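Local coordinates for adenylosuccinate lyase (Francisella tularensis subsp. tularensis SCHU S4, PDB 4EEI), which probably catalyses the release of fumarate from adenylosuccinate and from its imidazole carboxamide counterpart in purine biosynthesis, and binds AMP, at residues E25-I30 and F90-S95. Numbering follows the deposited sequence.
With AMP (adenosine monophosphate), chain O.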
loop_
_atom_site.group_PDB
_atom_site.type_symbol
_atom_site.label_atom_id
_atom_site.label_comp_id
_atom_site.label_asym_id
_atom_site.label_seq_id
_atom_site.Cartn_x
_atom_site.Cartn_y
_atom_site.Cartn_z
ATOM N N GLU B 25 20.454 -17.670 23.879
ATOM C CA GLU B 25 21.193 -18.597 23.026
ATOM C C GLU B 25 22.235 -17.852 22.189
ATOM O O GLU B 25 23.369 -18.313 22.027
ATOM C CB GLU B 25 20.235 -19.374 22.112
ATOM C CG GLU B 25 20.952 -20.382 21.213
ATOM C CD GLU B 25 20.022 -21.108 20.243
ATOM O OE1 GLU B 25 18.784 -21.014 20.400
ATOM O OE2 GLU B 25 20.541 -21.772 19.317
ATOM N N VAL B 26 21.847 -16.693 21.663
ATOM C CA VAL B 26 22.763 -15.843 20.904
ATOM C C VAL B 26 23.901 -15.283 21.762
ATOM O O VAL B 26 25.067 -15.290 21.338
ATOM C CB VAL B 26 21.986 -14.715 20.200
ATOM C CG1 VAL B 26 22.928 -13.788 19.467
ATOM C CG2 VAL B 26 20.982 -15.320 19.238
ATOM N N GLU B 27 23.576 -14.799 22.961
ATOM C CA GLU B 27 24.606 -14.314 23.886
ATOM C C GLU B 27 25.618 -15.414 24.206
ATOM O O GLU B 27 26.817 -15.156 24.331
ATOM C CB GLU B 27 23.984 -13.834 25.207
ATOM C CG GLU B 27 23.149 -12.555 25.127
ATOM C CD GLU B 27 23.985 -11.277 25.191
ATOM O OE1 GLU B 27 25.229 -11.346 25.042
ATOM O OE2 GLU B 27 23.390 -10.192 25.394
ATOM N N LEU B 28 25.137 -16.643 24.343
ATOM C CA LEU B 28 26.013 -17.735 24.753
ATOM C C LEU B 28 26.827 -18.245 23.577
ATOM O O LEU B 28 27.900 -18.813 23.759
ATOM C CB LEU B 28 25.202 -18.869 25.383
ATOM C CG LEU B 28 24.541 -18.490 26.701
ATOM C CD1 LEU B 28 23.729 -19.653 27.251
ATOM C CD2 LEU B 28 25.609 -18.047 27.693
ATOM N N ALA B 29 26.314 -18.044 22.367
ATOM C CA ALA B 29 27.067 -18.413 21.167
ATOM C C ALA B 29 28.331 -17.560 21.025
ATOM O O ALA B 29 29.428 -18.091 20.804
ATOM C CB ALA B 29 26.196 -18.300 19.925
ATOM N N ILE B 30 28.188 -16.241 21.145
ATOM C CA ILE B 30 29.359 -15.372 21.062
ATOM C C ILE B 30 30.256 -15.557 22.294
ATOM O O ILE B 30 31.484 -15.517 22.194
ATOM C CB ILE B 30 28.972 -13.884 20.838
ATOM C CG1 ILE B 30 30.222 -13.038 20.588
ATOM C CG2 ILE B 30 28.175 -13.330 22.015
ATOM C CD1 ILE B 30 31.017 -13.496 19.380
ATOM N N PHE B 90 29.848 -9.158 25.979
ATOM C CA PHE B 90 31.115 -8.472 25.837
ATOM C C PHE B 90 31.368 -8.197 24.359
ATOM O O PHE B 90 31.247 -9.101 23.532
ATOM C CB PHE B 90 32.222 -9.348 26.427
ATOM C CG PHE B 90 33.576 -8.714 26.425
ATOM C CD1 PHE B 90 34.457 -8.944 25.379
ATOM C CD2 PHE B 90 33.986 -7.919 27.482
ATOM C CE1 PHE B 90 35.716 -8.381 25.380
ATOM C CE2 PHE B 90 35.249 -7.344 27.488
ATOM C CZ PHE B 90 36.117 -7.575 26.432
ATOM N N GLY B 91 31.683 -6.948 24.025
ATOM C CA GLY B 91 32.058 -6.595 22.663
ATOM C C GLY B 91 30.897 -6.394 21.696
ATOM O O GLY B 91 31.013 -5.628 20.733
ATOM N N VAL B 92 29.785 -7.075 21.943
ATOM C CA VAL B 92 28.612 -6.951 21.077
ATOM C C VAL B 92 27.876 -5.640 21.306
ATOM O O VAL B 92 28.017 -5.017 22.360
ATOM C CB VAL B 92 27.609 -8.094 21.309
ATOM C CG1 VAL B 92 28.136 -9.395 20.741
ATOM C CG2 VAL B 92 27.297 -8.246 22.800
ATOM N N THR B 93 27.097 -5.222 20.312
ATOM C CA THR B 93 26.122 -4.156 20.499
ATOM C C THR B 93 24.772 -4.837 20.771
ATOM O O THR B 93 24.603 -6.015 20.426
ATOM C CB THR B 93 26.068 -3.237 19.248
ATOM O OG1 THR B 93 25.323 -2.051 19.543
ATOM C CG2 THR B 93 25.430 -3.962 18.076
ATOM N N SER B 94 23.825 -4.145 21.413
ATOM C CA SER B 94 22.523 -4.764 21.701
ATOM C C SER B 94 21.903 -5.429 20.471
ATOM O O SER B 94 21.372 -6.533 20.560
ATOM C CB SER B 94 21.530 -3.757 22.302
ATOM O OG SER B 94 22.008 -3.226 23.520
ATOM N N SER B 95 21.985 -4.780 19.316
ATOM C CA SER B 95 21.314 -5.331 18.144
ATOM C C SER B 95 22.031 -6.522 17.497
ATOM O O SER B 95 21.439 -7.213 16.673
ATOM C CB SER B 95 20.994 -4.238 17.120
ATOM O OG SER B 95 19.859 -3.501 17.527
HETATM P P AMP O . 10.701 0.228 21.116
HETATM O O1P AMP O . 9.452 0.219 21.959
HETATM O O2P AMP O . 10.866 1.458 20.262
HETATM O O3P AMP O . 10.975 -1.069 20.398
HETATM O "O5'" AMP O . 11.896 0.333 22.189
HETATM C "C5'" AMP O . 13.252 0.138 21.790
HETATM C "C4'" AMP O . 14.100 -0.192 23.012
HETATM O "O4'" AMP O . 15.463 -0.388 22.628
HETATM C "C3'" AMP O . 14.079 0.945 24.021
HETATM O "O3'" AMP O . 13.843 0.405 25.322
HETATM C "C2'" AMP O . 15.466 1.546 23.970
HETATM O "O2'" AMP O . 15.899 1.954 25.268
HETATM C "C1'" AMP O . 16.324 0.411 23.442
HETATM N N9 AMP O . 17.470 0.930 22.658
HETATM C C8 AMP O . 17.903 2.202 22.641
HETATM N N7 AMP O . 18.975 2.341 21.825
HETATM C C5 AMP O . 19.245 1.131 21.305
HETATM C C6 AMP O . 20.245 0.571 20.368
HETATM N N6 AMP O . 21.197 1.356 19.813
HETATM N N1 AMP O . 20.173 -0.749 20.091
HETATM C C2 AMP O . 19.231 -1.539 20.639
HETATM N N3 AMP O . 18.293 -1.099 21.494
HETATM C C4 AMP O . 18.249 0.204 21.860
#
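Helix 16-33 runs past loop 90-93, which leads into helix 94-131, and the two backbones come nearest at I30 and V92, with CA atoms 8.5 Å apart. This is the N-terminal part of the fumarase/aspartase (lyase 1) fold, beside the AMP pocket. Both V92 methyls face the helix. CG1 lies alongside the gamma methyl of I30, V92 CG1 to I30 CG2 being 4.1 Å, and the two side chains pass one another antiparallel, meeting flank to flank at these methyls. With chi1 at -173° the ethyl arm of I30 extends opposite the main-chain N, and the CG2 methyl is the branch touching V92. One turn earlier, E27 is kinked at chi2 (-83°), and its carboxylate reaches toward the loop, with OE1 a loose 4.3 Å from V92 CG2; its other oxygen, OE2, is bonded to ND1 of H89. Past V92, T93 occupies the N-cap position, and its backbone N is hydrogen-bonded to D96 OD2. The helix then opens with the two serines at the nucleotide: S94 OG bonds a bound succinate, S95 OG bonds R301 NH1, and S94 CB packs 3.6 Å from C2 of the AMP adenine.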